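PDB 1QSA: soluble lytic murein transglycosylase from Escherichia coli, which cleaves the glycosidic bonds between N-acetylmuramic acid and N-acetylglucosamine in peptidoglycan, leaving a 1,6-anhydro bond in the muramic acid product. Local coordinates for residues R160-M165 and T214-A219. Sequence-based numbering, arbitrary orientation.
Sequences RIRLAM and TRQMAA. With SO4 (sulfate ion), chain N.
Met-217 reaches from helix 212-228 to helix 154-166 and packs its thioether against Met-165 and Ile-161. Bends at chi2 and chi3 fold the chain of Met-217 compactly, bringing SD to 3.6 Å from CB of Met-165 and CE to 3.7 Å from CG2 of Ile-161. SD of Met-217 also lies 4.0 Å from CA of Arg-162, close against the facing backbone. Met-165, bent at chi2, carries its CE across to 3.9 Å from the carbonyl O of Met-217. Phe-204 on helix 201-207 and Leu-176 on helix 170-178 extend this buried apolar cluster. The two segments run nearly parallel, their axes 9.8 Å apart and inclined by 18°, as befits two helices stacked side by side in the alpha-superhelix of Slt70, well away from the predicted catalytic Glu-478. On the more exposed flank the contact turns polar and sparser. Arg-162, with CG anti to the backbone N, bends at chi3 and donates from NH1 to OE1 of Gln-216 at 2.7 Å. This bond is short but far from straight, with 135° at the hydrogen, and the guanidinium and amide planes are turned 56° apart. A sulfate, probably from the crystallisation liquor, sits at the guanidinium edge and accepts straighter bonds from Arg-162 NH1 to O3 (3.0 Å) and from NH2 to O1 (3.1 Å). NH2 also forms a salt bridge with OE2 of Glu-159. An alanine in place of Arg-162 would probably leave OE1 of Gln-216 without its cross-helix donor and remove the salt bridge to Glu-159. The other atom of the amide, NE2, bonds to OD2 of Asp-212 one turn earlier.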
ATOM      1  N   ARG A 160       4.762 -19.005 -17.928  1.00 12.62           N
ATOM      2  CA  ARG A 160       5.376 -18.432 -16.741  1.00 10.38           C
ATOM      3  C   ARG A 160       6.494 -17.461 -17.122  1.00 11.63           C
ATOM      4  O   ARG A 160       6.713 -16.466 -16.421  1.00 12.23           O
ATOM      5  CB  ARG A 160       5.902 -19.500 -15.771  1.00 10.98           C
ATOM      6  CG  ARG A 160       6.286 -18.860 -14.442  1.00 11.79           C
ATOM      7  CD  ARG A 160       6.705 -19.852 -13.364  1.00 12.14           C
ATOM      8  NE  ARG A 160       6.834 -19.155 -12.089  1.00 10.86           N
ATOM      9  CZ  ARG A 160       7.579 -19.562 -11.069  1.00 12.26           C
ATOM     10  NH1 ARG A 160       8.293 -20.678 -11.165  1.00 13.14           N
ATOM     11  NH2 ARG A 160       7.620 -18.834  -9.953  1.00 12.82           N
ATOM     12  N   ILE A 161       7.211 -17.753 -18.213  1.00 10.76           N
ATOM     13  CA  ILE A 161       8.280 -16.862 -18.689  1.00 11.81           C
ATOM     14  C   ILE A 161       7.660 -15.511 -19.073  1.00 12.03           C
ATOM     15  O   ILE A 161       8.171 -14.449 -18.692  1.00 11.97           O
ATOM     16  CB  ILE A 161       9.049 -17.475 -19.903  1.00 12.17           C
ATOM     17  CG1 ILE A 161       9.908 -18.652 -19.426  1.00 14.36           C
ATOM     18  CG2 ILE A 161       9.895 -16.400 -20.594  1.00 14.86           C
ATOM     19  CD1 ILE A 161      10.721 -19.325 -20.503  1.00 13.96           C
ATOM     20  N   ARG A 162       6.515 -15.562 -19.759  1.00 11.49           N
ATOM     21  CA  ARG A 162       5.807 -14.342 -20.160  1.00 12.31           C
ATOM     22  C   ARG A 162       5.369 -13.560 -18.915  1.00 12.21           C
ATOM     23  O   ARG A 162       5.578 -12.349 -18.827  1.00 12.44           O
ATOM     24  CB  ARG A 162       4.577 -14.684 -21.015  1.00 12.99           C
ATOM     25  CG  ARG A 162       3.894 -13.457 -21.629  1.00 15.26           C
ATOM     26  CD  ARG A 162       2.598 -13.830 -22.345  1.00 15.06           C
ATOM     27  NE  ARG A 162       1.571 -14.229 -21.388  1.00 17.95           N
ATOM     28  CZ  ARG A 162       0.739 -13.388 -20.778  1.00 20.61           C
ATOM     29  NH1 ARG A 162       0.764 -12.097 -21.060  1.00 22.13           N
ATOM     30  NH2 ARG A 162      -0.151 -13.842 -19.906  1.00 21.65           N
ATOM     31  N   LEU A 163       4.805 -14.265 -17.935  1.00 11.89           N
ATOM     32  CA  LEU A 163       4.354 -13.624 -16.695  1.00 12.22           C
ATOM     33  C   LEU A 163       5.519 -13.024 -15.902  1.00 11.94           C
ATOM     34  O   LEU A 163       5.405 -11.914 -15.350  1.00 12.09           O
ATOM     35  CB  LEU A 163       3.584 -14.619 -15.809  1.00 11.65           C
ATOM     36  CG  LEU A 163       2.203 -15.090 -16.298  1.00 12.76           C
ATOM     37  CD1 LEU A 163       1.691 -16.223 -15.410  1.00 14.74           C
ATOM     38  CD2 LEU A 163       1.217 -13.943 -16.315  1.00 16.07           C
ATOM     39  N   ALA A 164       6.638 -13.748 -15.843  1.00 12.03           N
ATOM     40  CA  ALA A 164       7.814 -13.266 -15.115  1.00 11.59           C
ATOM     41  C   ALA A 164       8.364 -11.998 -15.788  1.00 11.31           C
ATOM     42  O   ALA A 164       8.732 -11.038 -15.114  1.00 10.90           O
ATOM     43  CB  ALA A 164       8.895 -14.362 -15.052  1.00 12.28           C
ATOM     44  N   MET A 165       8.395 -11.999 -17.119  1.00 10.93           N
ATOM     45  CA  MET A 165       8.895 -10.847 -17.875  1.00 10.86           C
ATOM     46  C   MET A 165       8.022  -9.620 -17.618  1.00 12.54           C
ATOM     47  O   MET A 165       8.538  -8.545 -17.305  1.00 12.50           O
ATOM     48  CB  MET A 165       8.931 -11.173 -19.369  1.00 12.13           C
ATOM     49  CG  MET A 165       9.584 -10.085 -20.230  1.00 12.65           C
ATOM     50  SD  MET A 165      11.341  -9.933 -19.907  1.00 14.76           S
ATOM     51  CE  MET A 165      11.795  -8.704 -21.154  1.00 14.80           C
ATOM     52  N   THR A 214       6.454 -13.775 -28.514  1.00 15.51           N
ATOM     53  CA  THR A 214       7.601 -12.909 -28.764  1.00 16.68           C
ATOM     54  C   THR A 214       7.232 -11.432 -28.876  1.00 16.42           C
ATOM     55  O   THR A 214       8.046 -10.570 -28.533  1.00 16.20           O
ATOM     56  CB  THR A 214       8.426 -13.360 -29.979  1.00 17.70           C
ATOM     57  OG1 THR A 214       7.582 -13.398 -31.133  1.00 17.02           O
ATOM     58  CG2 THR A 214       9.036 -14.739 -29.727  1.00 17.26           C
ATOM     59  N   ARG A 215       5.992 -11.146 -29.280  1.00 16.17           N
ATOM     60  CA  ARG A 215       5.545  -9.758 -29.386  1.00 16.55           C
ATOM     61  C   ARG A 215       5.361  -9.191 -27.979  1.00 16.10           C
ATOM     62  O   ARG A 215       5.795  -8.078 -27.692  1.00 14.94           O
ATOM     63  CB  ARG A 215       4.246  -9.659 -30.191  1.00 16.91           C
ATOM     64  CG  ARG A 215       4.465  -9.860 -31.684  1.00 18.42           C
ATOM     65  CD  ARG A 215       3.153  -9.955 -32.439  1.00 20.44           C
ATOM     66  NE  ARG A 215       3.390 -10.293 -33.840  1.00 20.88           N
ATOM     67  CZ  ARG A 215       2.798 -11.294 -34.488  1.00 23.67           C
ATOM     68  NH1 ARG A 215       1.930 -12.084 -33.861  1.00 22.39           N
ATOM     69  NH2 ARG A 215       3.084 -11.514 -35.768  1.00 23.67           N
ATOM     70  N   GLN A 216       4.761  -9.979 -27.093  1.00 15.48           N
ATOM     71  CA  GLN A 216       4.559  -9.526 -25.717  1.00 15.05           C
ATOM     72  C   GLN A 216       5.885  -9.371 -24.973  1.00 15.98           C
ATOM     73  O   GLN A 216       6.061  -8.424 -24.199  1.00 14.48           O
ATOM     74  CB  GLN A 216       3.636 -10.467 -24.963  1.00 17.32           C
ATOM     75  CG  GLN A 216       2.207 -10.409 -25.444  1.00 19.62           C
ATOM     76  CD  GLN A 216       1.285 -11.055 -24.449  1.00 23.24           C
ATOM     77  OE1 GLN A 216       1.282 -10.689 -23.278  1.00 24.92           O
ATOM     78  NE2 GLN A 216       0.540 -12.054 -24.889  1.00 24.59           N
ATOM     79  N   MET A 217       6.811 -10.299 -25.203  1.00 13.93           N
ATOM     80  CA  MET A 217       8.124 -10.241 -24.573  1.00 13.76           C
ATOM     81  C   MET A 217       8.854  -8.978 -25.044  1.00 15.35           C
ATOM     82  O   MET A 217       9.411  -8.229 -24.240  1.00 13.53           O
ATOM     83  CB  MET A 217       8.941 -11.482 -24.942  1.00 14.70           C
ATOM     84  CG  MET A 217       8.435 -12.794 -24.309  1.00 13.38           C
ATOM     85  SD  MET A 217       8.656 -12.843 -22.501  1.00 13.27           S
ATOM     86  CE  MET A 217      10.411 -13.153 -22.390  1.00 12.63           C
ATOM     87  N   ALA A 218       8.807  -8.722 -26.349  1.00 14.70           N
ATOM     88  CA  ALA A 218       9.476  -7.540 -26.895  1.00 14.98           C
ATOM     89  C   ALA A 218       8.844  -6.234 -26.396  1.00 14.18           C
ATOM     90  O   ALA A 218       9.550  -5.257 -26.176  1.00 15.03           O
ATOM     91  CB  ALA A 218       9.474  -7.585 -28.436  1.00 14.12           C
ATOM     92  N   ALA A 219       7.527  -6.216 -26.214  1.00 13.01           N
ATOM     93  CA  ALA A 219       6.851  -5.005 -25.739  1.00 15.54           C
ATOM     94  C   ALA A 219       7.279  -4.641 -24.316  1.00 14.45           C
ATOM     95  O   ALA A 219       7.397  -3.462 -23.981  1.00 15.02           O
ATOM     96  CB  ALA A 219       5.345  -5.144 -25.840  1.00 14.13           C
TER
HETATM   97  S   SO4 N 713      -2.352 -10.880 -19.339  1.00 68.22           S
HETATM   98  O1  SO4 N 713      -1.641 -11.632 -18.283  1.00 66.99           O
HETATM   99  O2  SO4 N 713      -3.246  -9.887 -18.711  1.00 67.35           O
HETATM  100  O3  SO4 N 713      -1.373 -10.191 -20.202  1.00 66.88           O
HETATM  101  O4  SO4 N 713      -3.153 -11.812 -20.162  1.00 67.72           O